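Long-range contacts in uncharacterized protein (Archaeoglobus fulgidus, PDB 3LOT), which probably cleaves 3-keto-5-aminohexanoate as a zinc-dependent TIM-barrel enzyme of the beta-keto acid cleavage family: residues D80-V85 with D298-I303; E166-P171 with G305-E310; Q180-A185 with A223-G228; P196-F201 with N231-L236. All blocks are in the same frame, centred on the assembly; numbering follows the deposited sequence. Where two conformers were deposited one is given.

Interaction 1 of 4, residues D80-V85 with D298-I303; sequences DVVINV and DEVREI
Arg301 reaches out from helix 297-304 and clamps the carbonyl of Asp80, just ahead of strand 82-85. Both end nitrogens go to one acceptor: NH1 and NH2 each lie 2.8 Å from Asp80 O, which sits within 2° of the guanidinium plane. Seen from the carbonyl, NH1 comes in nearly along the C=O axis, while NH2 stands above the carbonyl plane. NH2 also makes a weak bond to Val81 O at 3.4 Å. Val82 CG2 lies over the centre of one guanidinium face, 3.6 Å above it, and packs against Val300 CG1 at 3.7 Å.

The second shell fixes the arginine. Its chain runs extended from CG to NE, and one helical turn back Asp298 OD1 takes Arg301 NH1 in a salt bridge of 3.1 Å; Glu110 pairs with NH2. The side chains of Asp80 and Asp298 cross at about a right angle, with Asp80 OD2 4.2 Å from Asp298 OD2. Water 2 donates to both of these oxygens, and water 1 donates to Asp80 OD2 while accepting from Asp298 N.

The contact thus pins helix 297-304 to the N-terminal end of strand 82-85. Farther along that strand Asn84 bonds to the zinc ligand His50. Two acidic groups near one buried guanidinium would favour its positive charge, and the waters probably ease the repulsion between the carboxylates.

Interaction 2 of 4, residues E166-P171 with G305-E310; sequences ENDTKP and GLKGKE
Lys307 NZ reaches two carbonyls of the turn that joins helix 154-166 to strand 170-175 of the TIM barrel. That helix ends in a Schellman motif with Asp168, at positive phi, as its C-prime residue: Thr169 N bonds to Phe164 O and Asp168 N to Lys165 O. The segment 305-310, which follows helix 297-304, lies against this turn.

The polar contacts gather on the ammonium group. Lys307 NZ gives a bond of 3.1 Å to Asp168 O, standing well above the carbonyl plane, with a C=O...N angle of 114°, and a weak one of 2.9 Å to Asn167 O. Lys108 O is a further acceptor, so backbone oxygens from two parts of the chain converge on one charge. The lysine chain is extended beyond CG, which carries NZ to the carbonyls. On the way Lys307 CD passes Asp168 OD2 at 3.4 Å. The two side chains cross obliquely, and Asp168 OD2 remains 4.6 Å from Lys307 NZ, near enough that the opposite charges would probably still attract, though not in contact.

The apolar contact is smaller. Leu306 CD2 rests against the methylenes of Lys170, the two side chains crossing at about a right angle. CG of Lys170 is anti to the backbone N (chi1 -171°), and the chain bends only at its end, where NZ bonds to Pro196 O, just before strand 197-203.

Water 3 completes the contact, accepting from Lys170 NZ at 3.2 Å and donating weakly to Gly305 O.

Interaction 3 of 4, residues Q180-A185 with A223-G228; sequences QIYNTA and ADRLIG
Leu226 CD1 sits squarely over the Tyr182 ring in a CH-pi contact, 3.4 Å from the centroid and 9° off the ring normal. Here two neighbouring outer helices of the barrel, 178-189 and 213-226, come together, and the packing below the ring is tight and apolar. Leu226 CB meets Ala185 CB at 3.7 Å, letting the backbones approach closely. Deeper in, Ile181 CG2 lies on Ala223 CA at 3.8 Å, and Ile227 CD1 fits between Thr184 CG2 and Ile181 CG2. Ile181 CG2 is anti to the backbone N (CG1 chi1 -53°), turning this methyl to the other helix.

The outer side is polar and wetter. In one of its two modelled conformers Arg225 NH2 donates to Tyr182 OH at 3.0 Å, with the oxygen in the guanidinium plane and the ring and guanidinium planes 56° apart. Water 4 then links the hydroxyl to Arg225 NH1, a pairing less certain than the packing. This rim faces the assembly: Asp215 of a second subunit makes a weak bond to the hydroxyl, and Arg225 packs on Arg229 of a third.

An alanine in place of Tyr182 would probably leave Leu226 CD1 without its aromatic cover and Arg225 NH2 without its hydroxyl acceptor, opening a gap at the subunit boundary.

The tyrosine therefore joins two chemistries, its ring closing the apolar seam and its hydroxyl, less firmly, meeting an arginine, a water and a neighbouring subunit's aspartate.

Interaction 4 of 4, residues P196-F201 with N231-L236; sequences PLRLQF and NYTWSL
Phe201 and Trp234 meet on the face of the sheet that also carries Leu199 and Tyr232. Their planes are 30° apart but slid, with the phenyl and six-membered ring centroids 5.3 Å apart: Phe201 CE2 lies over one face of the indole, toward its rim, and CD2 approaches Trp234 CE3 at 3.4 Å. Trp234 CG stands between the backbone N and the carbonyl carbon (chi1 63°), which places it near Phe201 CE2. Beside this pair Leu199 CG touches Tyr232 CD2 at 3.8 Å, the two side chains crossing at about a right angle.

On the other face the polar groups line up. Arg198 NH1 donates to Thr233 OG1 at 3.0 Å, the oxygen tilted 16° from the guanidinium plane, and forms a salt bridge to Asp256; Ser235 CB lies over one guanidinium face. A leucine in place of Arg198 would probably leave Asp256 without its charge partner and Thr233 OG1 without this donor. Ser235 OG donates a hydrogen bond to Gln200 OE1 at 2.9 Å, while Gln200 NE2 bonds to Glu174; the Gln200 side chain lies about 7 Å from the zinc ion.

Between these two faces the strands run parallel, Leu197 N, Leu199 N and Phe201 N bonding to carbonyls opposite and Thr233 N and Ser235 N returning the bonds.

The strands belong to a beta-alpha-beta crossover whose helix 213-226 packs on Phe201, Tyr232 and Leu236; helix 178-189 covers Leu197 and Leu199, and strands 170-175 and 256-259 continue the barrel wall on the flanks.

In the fold
Starting from the N terminus, the segment at strand 82-85 is met again only by helix 297-304, where interaction 1 closes a loop of about two hundred residues. The start of strand 170-175 comes next, and interaction 2 closes on it with the segment just after that helix; the two loops cross, and the contacts touch through Val82 and Leu306. Interactions 3 and 4 are nested within both loops and cross each other, as helix 178-189, strand 197-203, helix 213-226 and strand 232-238 follow in turn. Interaction 3 joins two outer helices and interaction 4 two neighbouring barrel strands, whereas the first two fasten the C-terminal region across one end of the barrel. Interactions 2 and 4 meet through the adjacent strands 170-175 and 197-203.

Interaction 1 of 4, residues D80-V85 with D298-I303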
# COMPACT_ATOMS: atom_id res chain seq x y z
N ASP D 80 15.96 2.11 -37.94
CA ASP D 80 15.33 0.83 -37.58
C ASP D 80 14.48 0.91 -36.29
O ASP D 80 13.99 -0.10 -35.80
CB ASP D 80 16.35 -0.33 -37.53
CG ASP D 80 17.35 -0.22 -36.39
OD1 ASP D 80 17.45 0.85 -35.78
OD2 ASP D 80 18.06 -1.24 -36.12
N VAL D 81 14.34 2.11 -35.76
CA VAL D 81 13.50 2.33 -34.59
C VAL D 81 12.14 1.66 -34.72
O VAL D 81 11.56 1.61 -35.82
CB VAL D 81 13.30 3.85 -34.33
CG1 VAL D 81 12.40 4.48 -35.40
CG2 VAL D 81 12.76 4.09 -32.91
N VAL D 82 11.63 1.14 -33.60
CA VAL D 82 10.27 0.61 -33.57
C VAL D 82 9.27 1.79 -33.61
O VAL D 82 9.35 2.73 -32.81
CB VAL D 82 10.02 -0.33 -32.35
CG1 VAL D 82 8.58 -0.86 -32.32
CG2 VAL D 82 11.01 -1.54 -32.37
N ILE D 83 8.38 1.77 -34.59
CA ILE D 83 7.43 2.85 -34.83
C ILE D 83 6.07 2.44 -34.27
O ILE D 83 5.37 1.55 -34.81
CB ILE D 83 7.31 3.20 -36.34
CG1 ILE D 83 8.70 3.57 -36.93
CG2 ILE D 83 6.24 4.29 -36.49
CD1 ILE D 83 8.80 3.55 -38.47
N ASN D 84 5.76 3.02 -33.12
CA ASN D 84 4.50 2.78 -32.40
C ASN D 84 3.51 3.87 -32.81
O ASN D 84 3.78 5.05 -32.57
CB ASN D 84 4.80 2.86 -30.89
CG ASN D 84 3.56 2.67 -29.99
OD1 ASN D 84 2.49 3.18 -30.29
ND2 ASN D 84 3.73 1.99 -28.83
N VAL D 85 2.37 3.47 -33.36
CA VAL D 85 1.35 4.39 -33.85
C VAL D 85 0.18 4.54 -32.85
O VAL D 85 -0.26 3.57 -32.24
CB VAL D 85 0.82 3.88 -35.19
CG1 VAL D 85 -0.15 4.85 -35.80
CG2 VAL D 85 2.00 3.63 -36.12
N ASP D 298 16.21 -3.45 -32.11
CA ASP D 298 16.04 -4.90 -32.28
C ASP D 298 15.82 -5.63 -30.94
O ASP D 298 15.07 -6.62 -30.88
CB ASP D 298 17.17 -5.50 -33.09
CG ASP D 298 17.02 -5.23 -34.60
OD1 ASP D 298 15.87 -4.89 -35.11
OD2 ASP D 298 18.06 -5.35 -35.29
N GLU D 299 16.42 -5.09 -29.88
CA GLU D 299 16.17 -5.57 -28.52
C GLU D 299 14.72 -5.34 -28.09
O GLU D 299 14.09 -6.20 -27.52
CB GLU D 299 17.16 -4.90 -27.54
CG GLU D 299 18.54 -5.49 -27.68
CD GLU D 299 19.64 -4.76 -26.92
OE1 GLU D 299 19.47 -3.60 -26.51
OE2 GLU D 299 20.73 -5.36 -26.72
N VAL D 300 14.18 -4.17 -28.43
CA VAL D 300 12.80 -3.88 -28.19
C VAL D 300 11.92 -4.95 -28.89
O VAL D 300 10.98 -5.53 -28.30
CB VAL D 300 12.41 -2.45 -28.68
CG1 VAL D 300 10.84 -2.32 -28.75
CG2 VAL D 300 13.05 -1.35 -27.74
N ARG D 301 12.22 -5.23 -30.15
CA ARG D 301 11.47 -6.23 -30.89
C ARG D 301 11.51 -7.61 -30.19
O ARG D 301 10.49 -8.31 -30.13
CB ARG D 301 12.00 -6.32 -32.32
CG ARG D 301 11.62 -5.12 -33.17
CD ARG D 301 12.11 -5.22 -34.65
NE ARG D 301 11.63 -4.00 -35.29
CZ ARG D 301 12.34 -2.89 -35.42
NH1 ARG D 301 13.62 -2.83 -35.13
NH2 ARG D 301 11.76 -1.83 -35.97
N GLU D 302 12.66 -8.00 -29.66
CA GLU D 302 12.80 -9.32 -29.04
C GLU D 302 12.11 -9.31 -27.68
O GLU D 302 11.47 -10.29 -27.29
CB GLU D 302 14.29 -9.72 -28.93
CG GLU D 302 14.56 -11.15 -28.41
CD GLU D 302 14.44 -11.29 -26.88
OE1 GLU D 302 14.65 -10.27 -26.17
OE2 GLU D 302 14.12 -12.40 -26.38
N ILE D 303 12.23 -8.20 -26.96
CA ILE D 303 11.61 -8.09 -25.65
C ILE D 303 10.09 -8.14 -25.76
O ILE D 303 9.47 -8.91 -25.05
CB ILE D 303 12.02 -6.81 -24.90
CG1 ILE D 303 13.51 -6.88 -24.51
CG2 ILE D 303 11.13 -6.60 -23.69
CD1 ILE D 303 14.09 -5.56 -23.99
O HOH W 1 18.57 -2.24 -33.29
O HOH W 2 17.68 -3.53 -37.34

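Interaction 2 of 4, residues E166-P171 with G305-E310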
# COMPACT_ATOMS: atom_id res chain seq x y z
N GLU D 166 -5.61 -9.26 -36.61
CA GLU D 166 -5.71 -9.39 -38.08
C GLU D 166 -4.52 -8.81 -38.83
O GLU D 166 -4.15 -9.27 -39.89
CB GLU D 166 -6.95 -8.66 -38.56
CG GLU D 166 -8.22 -9.39 -38.25
CD GLU D 166 -9.46 -8.52 -38.42
OE1 GLU D 166 -9.32 -7.36 -38.89
OE2 GLU D 166 -10.59 -9.00 -38.08
N ASN D 167 -3.94 -7.77 -38.29
CA ASN D 167 -2.85 -7.06 -38.95
C ASN D 167 -1.53 -7.30 -38.24
O ASN D 167 -0.53 -6.59 -38.52
CB ASN D 167 -3.19 -5.57 -39.01
CG ASN D 167 -4.41 -5.29 -39.85
OD1 ASN D 167 -4.33 -5.33 -41.09
ND2 ASN D 167 -5.55 -4.99 -39.20
N ASP D 168 -1.51 -8.29 -37.35
CA ASP D 168 -0.29 -8.72 -36.70
C ASP D 168 0.35 -7.50 -36.04
O ASP D 168 1.54 -7.24 -36.18
CB ASP D 168 0.63 -9.35 -37.75
CG ASP D 168 1.76 -10.14 -37.15
OD1 ASP D 168 1.72 -10.37 -35.94
OD2 ASP D 168 2.71 -10.54 -37.87
N THR D 169 -0.47 -6.74 -35.31
CA THR D 169 0.01 -5.57 -34.57
C THR D 169 -0.10 -5.84 -33.07
O THR D 169 -1.12 -6.31 -32.60
CB THR D 169 -0.79 -4.33 -34.93
OG1 THR D 169 -0.69 -4.06 -36.34
CG2 THR D 169 -0.30 -3.09 -34.14
N LYS D 170 0.96 -5.55 -32.32
CA LYS D 170 0.93 -5.76 -30.88
C LYS D 170 0.23 -4.59 -30.21
O LYS D 170 0.57 -3.43 -30.46
CB LYS D 170 2.31 -5.87 -30.26
CG LYS D 170 2.19 -6.32 -28.79
CD LYS D 170 3.50 -6.67 -28.16
CE LYS D 170 3.32 -7.18 -26.69
NZ LYS D 170 2.71 -8.53 -26.62
N PRO D 171 -0.72 -4.90 -29.31
CA PRO D 171 -1.32 -3.86 -28.51
C PRO D 171 -0.41 -3.36 -27.39
O PRO D 171 0.17 -4.14 -26.63
CB PRO D 171 -2.56 -4.55 -27.91
CG PRO D 171 -2.73 -5.79 -28.67
CD PRO D 171 -1.41 -6.19 -29.13
N GLY D 305 8.30 -9.15 -28.48
CA GLY D 305 7.84 -10.12 -29.50
C GLY D 305 7.23 -9.51 -30.75
O GLY D 305 6.17 -9.91 -31.19
N LEU D 306 7.91 -8.50 -31.31
CA LEU D 306 7.38 -7.74 -32.43
C LEU D 306 7.75 -8.37 -33.75
O LEU D 306 8.71 -9.13 -33.82
CB LEU D 306 7.87 -6.30 -32.38
CG LEU D 306 7.49 -5.53 -31.11
CD1 LEU D 306 7.88 -4.04 -31.26
CD2 LEU D 306 6.00 -5.77 -30.91
N LYS D 307 7.01 -8.05 -34.80
CA LYS D 307 7.13 -8.83 -36.06
C LYS D 307 8.34 -8.52 -36.93
O LYS D 307 8.78 -9.39 -37.74
CB LYS D 307 5.84 -8.74 -36.86
CG LYS D 307 5.53 -7.41 -37.54
CD LYS D 307 4.12 -7.40 -38.03
CE LYS D 307 3.66 -6.02 -38.45
NZ LYS D 307 2.28 -6.06 -38.98
N GLY D 308 8.90 -7.33 -36.78
CA GLY D 308 10.07 -6.94 -37.58
C GLY D 308 9.84 -5.66 -38.37
O GLY D 308 8.72 -5.37 -38.80
N LYS D 309 10.93 -4.92 -38.59
CA LYS D 309 10.83 -3.55 -39.17
C LYS D 309 10.28 -3.55 -40.58
O LYS D 309 9.61 -2.60 -41.00
CB LYS D 309 12.21 -2.81 -39.13
CG LYS D 309 13.29 -3.31 -40.10
CD LYS D 309 14.66 -2.69 -39.77
CE LYS D 309 15.81 -3.36 -40.56
NZ LYS D 309 17.20 -3.24 -39.94
N GLU D 310 10.56 -4.61 -41.30
CA GLU D 310 10.13 -4.72 -42.69
C GLU D 310 8.82 -5.48 -42.91
O GLU D 310 8.39 -5.64 -44.04
CB GLU D 310 11.21 -5.43 -43.52
CG GLU D 310 12.52 -4.66 -43.67
CD GLU D 310 12.35 -3.40 -44.48
OE1 GLU D 310 11.27 -3.15 -45.08
OE2 GLU D 310 13.31 -2.63 -44.48
O HOH W 3 4.32 -10.53 -28.48

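Interaction 3 of 4, residues Q180-A185 with A223-G228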
# COMPACT_ATOMS: atom_id res chain seq x y z
N GLN D 180 -9.02 0.67 -15.21
CA GLN D 180 -8.55 0.30 -16.55
C GLN D 180 -7.58 -0.90 -16.55
O GLN D 180 -7.50 -1.67 -17.53
CB GLN D 180 -7.91 1.52 -17.24
CG GLN D 180 -8.93 2.66 -17.47
CD GLN D 180 -8.46 3.74 -18.42
OE1 GLN D 180 -7.34 3.71 -18.95
NE2 GLN D 180 -9.32 4.73 -18.63
N ILE D 181 -6.88 -1.09 -15.44
CA ILE D 181 -6.13 -2.34 -15.26
C ILE D 181 -7.12 -3.49 -15.04
O ILE D 181 -6.98 -4.58 -15.59
CB ILE D 181 -5.13 -2.25 -14.11
CG1 ILE D 181 -4.21 -1.01 -14.31
CG2 ILE D 181 -4.38 -3.57 -14.01
CD1 ILE D 181 -2.98 -0.93 -13.36
N TYR D 182 -8.15 -3.23 -14.26
CA TYR D 182 -9.26 -4.17 -14.09
C TYR D 182 -9.88 -4.49 -15.44
O TYR D 182 -10.13 -5.67 -15.71
CB TYR D 182 -10.31 -3.66 -13.11
CG TYR D 182 -10.04 -4.08 -11.65
CD1 TYR D 182 -10.45 -5.36 -11.17
CD2 TYR D 182 -9.36 -3.27 -10.80
CE1 TYR D 182 -10.20 -5.76 -9.88
CE2 TYR D 182 -9.09 -3.66 -9.51
CZ TYR D 182 -9.53 -4.89 -9.03
OH TYR D 182 -9.29 -5.25 -7.72
N ASN D 183 -10.13 -3.45 -16.25
CA ASN D 183 -10.64 -3.67 -17.61
C ASN D 183 -9.67 -4.59 -18.41
O ASN D 183 -10.11 -5.53 -19.11
CB ASN D 183 -10.88 -2.38 -18.39
CG ASN D 183 -11.97 -1.46 -17.79
OD1 ASN D 183 -12.68 -1.83 -16.84
ND2 ASN D 183 -12.08 -0.23 -18.36
N THR D 184 -8.37 -4.29 -18.30
CA THR D 184 -7.34 -5.08 -18.98
C THR D 184 -7.35 -6.56 -18.58
O THR D 184 -7.31 -7.45 -19.46
CB THR D 184 -5.97 -4.43 -18.79
OG1 THR D 184 -6.02 -3.10 -19.32
CG2 THR D 184 -4.87 -5.28 -19.44
N ALA D 185 -7.45 -6.83 -17.27
CA ALA D 185 -7.55 -8.19 -16.75
C ALA D 185 -8.74 -8.92 -17.33
O ALA D 185 -8.64 -10.06 -17.75
CB ALA D 185 -7.65 -8.21 -15.24
N ALA D 223 -1.74 -4.61 -11.47
CA ALA D 223 -1.42 -5.45 -12.64
C ALA D 223 -0.80 -6.80 -12.22
O ALA D 223 -1.19 -7.87 -12.73
CB ALA D 223 -0.49 -4.69 -13.62
N ASP D 224 0.14 -6.77 -11.29
CA ASP D 224 0.72 -8.02 -10.77
C ASP D 224 -0.36 -8.97 -10.25
O ASP D 224 -0.37 -10.18 -10.58
CB ASP D 224 1.70 -7.74 -9.62
CG ASP D 224 3.03 -7.15 -10.05
OD1 ASP D 224 3.35 -7.11 -11.26
OD2 ASP D 224 3.81 -6.74 -9.13
N ARG D 225 -1.29 -8.43 -9.47
CA ARG D 225 -2.23 -9.28 -8.77
C ARG D 225 -3.39 -9.75 -9.65
O ARG D 225 -3.92 -10.81 -9.41
CB ARG D 225 -2.79 -8.53 -7.57
CG ARG D 225 -3.60 -9.38 -6.64
CD ARG D 225 -4.10 -8.52 -5.48
NE ARG D 225 -4.83 -7.35 -5.94
CZ ARG D 225 -6.15 -7.34 -6.25
NH1 ARG D 225 -6.88 -8.46 -6.19
NH2 ARG D 225 -6.72 -6.23 -6.65
N LEU D 226 -3.82 -8.93 -10.60
CA LEU D 226 -4.90 -9.34 -11.55
C LEU D 226 -4.40 -10.14 -12.73
O LEU D 226 -5.09 -11.04 -13.18
CB LEU D 226 -5.66 -8.14 -12.07
CG LEU D 226 -6.30 -7.26 -11.00
CD1 LEU D 226 -7.10 -6.14 -11.70
CD2 LEU D 226 -7.24 -8.08 -10.08
N ILE D 227 -3.21 -9.82 -13.23
CA ILE D 227 -2.71 -10.31 -14.54
C ILE D 227 -1.64 -11.37 -14.33
O ILE D 227 -1.70 -12.43 -14.95
CB ILE D 227 -2.23 -9.13 -15.43
CG1 ILE D 227 -3.46 -8.28 -15.84
CG2 ILE D 227 -1.40 -9.63 -16.62
CD1 ILE D 227 -3.14 -6.85 -16.28
N GLY D 228 -0.78 -11.12 -13.35
CA GLY D 228 0.31 -11.98 -12.98
C GLY D 228 1.59 -11.43 -13.56
O GLY D 228 1.65 -11.15 -14.77
O HOH W 4 -9.88 -8.10 -7.27

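Interaction 4 of 4, residues P196-F201 with N231-L236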
# COMPACT_ATOMS: atom_id res chain seq x y z
N PRO D 196 2.27 -12.40 -23.76
CA PRO D 196 2.41 -11.43 -22.66
C PRO D 196 1.91 -10.05 -23.07
O PRO D 196 2.19 -9.57 -24.17
CB PRO D 196 3.92 -11.37 -22.43
CG PRO D 196 4.52 -11.93 -23.62
CD PRO D 196 3.56 -12.81 -24.30
N LEU D 197 1.17 -9.43 -22.19
CA LEU D 197 0.60 -8.15 -22.46
C LEU D 197 1.68 -7.07 -22.30
O LEU D 197 2.66 -7.25 -21.57
CB LEU D 197 -0.54 -7.86 -21.49
CG LEU D 197 -1.63 -8.94 -21.33
CD1 LEU D 197 -2.64 -8.44 -20.33
CD2 LEU D 197 -2.30 -9.30 -22.64
N ARG D 198 1.50 -5.99 -23.02
CA ARG D 198 2.30 -4.79 -22.85
C ARG D 198 1.42 -3.68 -22.34
O ARG D 198 0.54 -3.24 -23.05
CB ARG D 198 2.93 -4.40 -24.19
CG ARG D 198 3.80 -3.14 -24.15
CD ARG D 198 4.90 -3.21 -23.15
NE ARG D 198 5.84 -2.11 -23.35
CZ ARG D 198 6.97 -1.93 -22.65
NH1 ARG D 198 7.33 -2.79 -21.74
NH2 ARG D 198 7.75 -0.87 -22.89
N LEU D 199 1.68 -3.21 -21.12
CA LEU D 199 0.89 -2.14 -20.50
C LEU D 199 1.69 -0.86 -20.38
O LEU D 199 2.89 -0.87 -20.13
CB LEU D 199 0.42 -2.50 -19.05
CG LEU D 199 -0.29 -3.81 -18.64
CD1 LEU D 199 -1.28 -3.60 -17.45
CD2 LEU D 199 -0.99 -4.46 -19.76
N GLN D 200 1.02 0.26 -20.48
CA GLN D 200 1.63 1.51 -20.18
C GLN D 200 0.76 2.27 -19.17
O GLN D 200 -0.45 2.42 -19.35
CB GLN D 200 1.81 2.28 -21.45
CG GLN D 200 2.45 3.64 -21.29
CD GLN D 200 3.41 3.88 -22.41
OE1 GLN D 200 4.60 3.93 -22.20
NE2 GLN D 200 2.88 3.93 -23.63
N PHE D 201 1.38 2.69 -18.10
CA PHE D 201 0.68 3.35 -17.03
C PHE D 201 0.87 4.84 -17.27
O PHE D 201 2.02 5.27 -17.42
CB PHE D 201 1.29 2.95 -15.70
CG PHE D 201 1.26 1.47 -15.41
CD1 PHE D 201 0.21 0.67 -15.79
CD2 PHE D 201 2.27 0.89 -14.64
CE1 PHE D 201 0.18 -0.67 -15.43
CE2 PHE D 201 2.23 -0.46 -14.31
CZ PHE D 201 1.19 -1.23 -14.72
N ASN D 231 2.97 -12.53 -16.82
CA ASN D 231 2.12 -12.36 -17.99
C ASN D 231 2.17 -10.97 -18.64
O ASN D 231 1.50 -10.75 -19.63
CB ASN D 231 0.67 -12.73 -17.64
CG ASN D 231 0.50 -14.20 -17.31
OD1 ASN D 231 -0.30 -14.57 -16.45
ND2 ASN D 231 1.22 -15.03 -18.00
N TYR D 232 2.95 -10.02 -18.11
CA TYR D 232 3.02 -8.69 -18.75
C TYR D 232 4.36 -8.00 -18.57
O TYR D 232 5.13 -8.37 -17.71
CB TYR D 232 1.90 -7.76 -18.27
CG TYR D 232 2.16 -7.12 -16.92
CD1 TYR D 232 2.08 -7.86 -15.73
CD2 TYR D 232 2.44 -5.77 -16.82
CE1 TYR D 232 2.30 -7.27 -14.51
CE2 TYR D 232 2.67 -5.16 -15.57
CZ TYR D 232 2.60 -5.92 -14.42
OH TYR D 232 2.85 -5.36 -13.19
N THR D 233 4.62 -7.01 -19.44
CA THR D 233 5.67 -6.01 -19.20
C THR D 233 5.00 -4.62 -19.21
O THR D 233 3.88 -4.46 -19.70
CB THR D 233 6.83 -6.09 -20.22
OG1 THR D 233 6.41 -5.60 -21.50
CG2 THR D 233 7.36 -7.53 -20.35
N TRP D 234 5.68 -3.64 -18.66
CA TRP D 234 5.08 -2.31 -18.50
C TRP D 234 6.06 -1.16 -18.68
O TRP D 234 7.26 -1.29 -18.44
CB TRP D 234 4.38 -2.18 -17.15
CG TRP D 234 5.30 -2.30 -15.96
CD1 TRP D 234 5.82 -3.44 -15.43
CD2 TRP D 234 5.76 -1.23 -15.13
NE1 TRP D 234 6.63 -3.14 -14.35
CE2 TRP D 234 6.58 -1.79 -14.13
CE3 TRP D 234 5.57 0.14 -15.15
CZ2 TRP D 234 7.24 -1.01 -13.18
CZ3 TRP D 234 6.15 0.90 -14.17
CH2 TRP D 234 7.00 0.31 -13.20
N SER D 235 5.49 -0.05 -19.11
CA SER D 235 6.16 1.23 -19.23
C SER D 235 5.31 2.23 -18.48
O SER D 235 4.15 1.97 -18.12
CB SER D 235 6.25 1.61 -20.72
OG SER D 235 6.95 2.84 -20.94
N LEU D 236 5.86 3.40 -18.28
CA LEU D 236 5.17 4.48 -17.58
C LEU D 236 5.43 5.84 -18.21
O LEU D 236 6.52 6.06 -18.79
CB LEU D 236 5.61 4.49 -16.13
CG LEU D 236 5.13 5.62 -15.21
CD1 LEU D 236 4.99 5.12 -13.76
CD2 LEU D 236 6.04 6.84 -15.32
O HOH W 5 5.03 -7.30 -23.20